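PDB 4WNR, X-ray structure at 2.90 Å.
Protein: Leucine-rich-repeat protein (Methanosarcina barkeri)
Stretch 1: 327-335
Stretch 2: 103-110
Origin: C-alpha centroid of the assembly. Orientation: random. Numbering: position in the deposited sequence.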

# COMPACT_ATOMS: atom_id res chain seq x y z
N ASN A 327 -1.98 -5.27 17.92
CA ASN A 327 -1.82 -3.81 18.03
C ASN A 327 -1.97 -3.11 16.68
O ASN A 327 -2.43 -1.97 16.62
CB ASN A 327 -0.46 -3.46 18.64
CG ASN A 327 -0.37 -3.82 20.12
OD1 ASN A 327 -1.25 -3.46 20.90
ND2 ASN A 327 0.69 -4.52 20.50
N LEU A 328 -1.59 -3.80 15.61
CA LEU A 328 -1.77 -3.29 14.25
C LEU A 328 -3.26 -3.21 13.91
O LEU A 328 -3.72 -2.21 13.36
CB LEU A 328 -1.02 -4.17 13.24
CG LEU A 328 -0.84 -3.74 11.78
CD1 LEU A 328 -2.11 -3.95 10.97
CD2 LEU A 328 -0.35 -2.30 11.66
N MET A 329 -4.01 -4.25 14.27
CA MET A 329 -5.46 -4.27 14.08
C MET A 329 -6.15 -3.22 14.95
O MET A 329 -7.13 -2.60 14.52
CB MET A 329 -6.03 -5.65 14.39
CG MET A 329 -5.75 -6.69 13.31
SD MET A 329 -6.28 -8.35 13.79
CE MET A 329 -8.06 -8.15 13.82
N LYS A 330 -5.65 -3.03 16.17
CA LYS A 330 -6.15 -1.98 17.07
C LYS A 330 -5.95 -0.58 16.49
O LYS A 330 -6.82 0.28 16.61
CB LYS A 330 -5.45 -2.05 18.43
CG LYS A 330 -6.02 -3.09 19.38
CD LYS A 330 -5.23 -3.17 20.68
CE LYS A 330 -5.26 -1.86 21.46
NZ LYS A 330 -4.75 -2.01 22.85
N LYS A 331 -4.79 -0.37 15.88
CA LYS A 331 -4.40 0.94 15.34
C LYS A 331 -5.41 1.47 14.32
O LYS A 331 -5.82 2.63 14.40
CB LYS A 331 -3.01 0.85 14.69
CG LYS A 331 -2.34 2.20 14.48
CD LYS A 331 -1.20 2.09 13.48
CE LYS A 331 -0.20 3.23 13.63
NZ LYS A 331 -0.85 4.57 13.63
N PHE A 332 -5.80 0.61 13.39
CA PHE A 332 -6.71 1.00 12.30
C PHE A 332 -8.18 0.64 12.57
O PHE A 332 -8.99 0.61 11.64
CB PHE A 332 -6.24 0.37 10.99
CG PHE A 332 -4.88 0.83 10.55
CD1 PHE A 332 -4.72 2.06 9.92
CD2 PHE A 332 -3.76 0.05 10.78
CE1 PHE A 332 -3.47 2.49 9.52
CE2 PHE A 332 -2.50 0.48 10.38
CZ PHE A 332 -2.36 1.70 9.75
N GLU A 333 -8.51 0.39 13.83
CA GLU A 333 -9.89 0.18 14.28
C GLU A 333 -10.58 -1.04 13.66
O GLU A 333 -11.77 -1.01 13.37
CB GLU A 333 -10.73 1.45 14.05
CG GLU A 333 -10.10 2.71 14.61
CD GLU A 333 -11.02 3.91 14.56
OE1 GLU A 333 -12.21 3.77 14.92
OE2 GLU A 333 -10.56 5.00 14.16
N LEU A 334 -9.81 -2.11 13.48
CA LEU A 334 -10.36 -3.43 13.16
C LEU A 334 -10.57 -4.23 14.45
O LEU A 334 -11.04 -5.37 14.42
CB LEU A 334 -9.42 -4.20 12.22
CG LEU A 334 -9.39 -3.79 10.75
CD1 LEU A 334 -8.96 -2.34 10.57
CD2 LEU A 334 -8.46 -4.72 9.97
N CYS A 335 -10.22 -3.62 15.57
CA CYS A 335 -10.22 -4.29 16.87
C CYS A 335 -10.39 -3.25 17.98
O CYS A 335 -9.93 -2.11 17.84
CB CYS A 335 -8.91 -5.04 17.05
SG CYS A 335 -9.08 -6.64 17.87
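Stretch 2 (103-110) MHATHQFF

Stretch 2 packs on stretch 1 through a small, essentially apolar contact centred on the ring of Phe 109, with no hydrogen bond crossing between the two; together they bury 352 Å². Its backbone begins in the tail of a helix that starts earlier in the chain, leaves helical geometry at Ala 105, where phi is positive (66°), and continues into a 3-10 segment at residues 107-109. The register is antiparallel: Phe 332 CA lies 7.1 Å from Gln 108 CA, and Leu 334 CA lies 7.8 Å from Ala 105 CA, so one chain advances as the other goes back.

Phe 109 starts sideways along CA-to-CB, but its ring swings nearer and meets three side chains. Leu 328 CD1 sits over one face of the Phe 109 ring, 3.2 Å from its centroid and 15° off the ring normal, a CH-pi arrangement. At the ring edge, Phe 332 CD2 approaches Phe 109 CD1 at 3.4 Å; the two ring planes meet obliquely at 50°, with centroids 5.4 Å apart. Leu 334 CD2 lies 4.0 Å from Phe 109 CZ.

Leu 334 also reaches the turn, placing CD2 3.5 Å from His 104 O and 4.1 Å from Thr 106 CG2. The Gln 108-Phe 109 peptide, represented by Gln 108 C and Phe 109 N, covers one face of the Phe 332 ring.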

# COMPACT_ATOMS: atom_id res chain seq x y z
N MET A 103 -12.97 -4.58 1.78
CA MET A 103 -14.06 -5.01 2.66
C MET A 103 -13.64 -5.01 4.12
O MET A 103 -14.30 -4.40 4.96
CB MET A 103 -14.54 -6.41 2.26
CG MET A 103 -15.70 -6.94 3.09
SD MET A 103 -16.47 -8.41 2.39
CE MET A 103 -15.10 -9.57 2.42
N HIS A 104 -12.53 -5.68 4.42
CA HIS A 104 -12.00 -5.76 5.78
C HIS A 104 -11.13 -4.56 6.17
O HIS A 104 -10.70 -4.46 7.32
CB HIS A 104 -11.20 -7.05 5.97
CG HIS A 104 -12.00 -8.30 5.77
ND1 HIS A 104 -13.11 -8.60 6.53
CD2 HIS A 104 -11.85 -9.32 4.90
CE1 HIS A 104 -13.61 -9.75 6.14
NE2 HIS A 104 -12.87 -10.22 5.15
N ALA A 105 -10.87 -3.68 5.21
CA ALA A 105 -10.11 -2.44 5.43
C ALA A 105 -8.64 -2.68 5.79
O ALA A 105 -8.02 -1.86 6.47
CB ALA A 105 -10.79 -1.57 6.48
N THR A 106 -8.07 -3.79 5.31
CA THR A 106 -6.66 -4.11 5.54
C THR A 106 -5.73 -3.34 4.60
O THR A 106 -4.51 -3.34 4.78
CB THR A 106 -6.38 -5.61 5.41
OG1 THR A 106 -6.77 -6.07 4.11
CG2 THR A 106 -7.13 -6.40 6.47
N HIS A 107 -6.30 -2.69 3.58
CA HIS A 107 -5.54 -1.82 2.68
C HIS A 107 -4.95 -0.62 3.42
O HIS A 107 -3.94 -0.06 2.98
CB HIS A 107 -6.42 -1.34 1.53
CG HIS A 107 -7.47 -0.35 1.93
ND1 HIS A 107 -8.68 -0.72 2.47
CD2 HIS A 107 -7.48 1.00 1.87
CE1 HIS A 107 -9.40 0.35 2.73
NE2 HIS A 107 -8.69 1.42 2.37
N GLN A 108 -5.57 -0.24 4.53
CA GLN A 108 -5.10 0.86 5.38
C GLN A 108 -3.65 0.69 5.85
O GLN A 108 -2.96 1.68 6.10
CB GLN A 108 -6.00 1.01 6.60
CG GLN A 108 -7.38 1.59 6.30
CD GLN A 108 -8.26 1.64 7.54
OE1 GLN A 108 -8.54 0.60 8.14
NE2 GLN A 108 -8.71 2.83 7.91
N PHE A 109 -3.19 -0.55 5.97
CA PHE A 109 -1.83 -0.83 6.44
C PHE A 109 -0.78 -0.33 5.44
O PHE A 109 0.35 -0.01 5.83
CB PHE A 109 -1.59 -2.34 6.68
CG PHE A 109 -2.68 -3.04 7.45
CD1 PHE A 109 -3.48 -2.36 8.37
CD2 PHE A 109 -2.90 -4.40 7.27
CE1 PHE A 109 -4.47 -3.02 9.07
CE2 PHE A 109 -3.89 -5.07 7.97
CZ PHE A 109 -4.68 -4.38 8.87
N PHE A 110 -1.15 -0.27 4.17
CA PHE A 110 -0.21 0.01 3.08
C PHE A 110 -0.37 1.40 2.46
O PHE A 110 0.35 1.75 1.53
CB PHE A 110 -0.35 -1.07 2.01
CG PHE A 110 -0.47 -2.46 2.57
CD1 PHE A 110 0.65 -3.13 3.06
CD2 PHE A 110 -1.70 -3.10 2.64
CE1 PHE A 110 0.55 -4.40 3.58
CE2 PHE A 110 -1.81 -4.38 3.16
CZ PHE A 110 -0.69 -5.03 3.63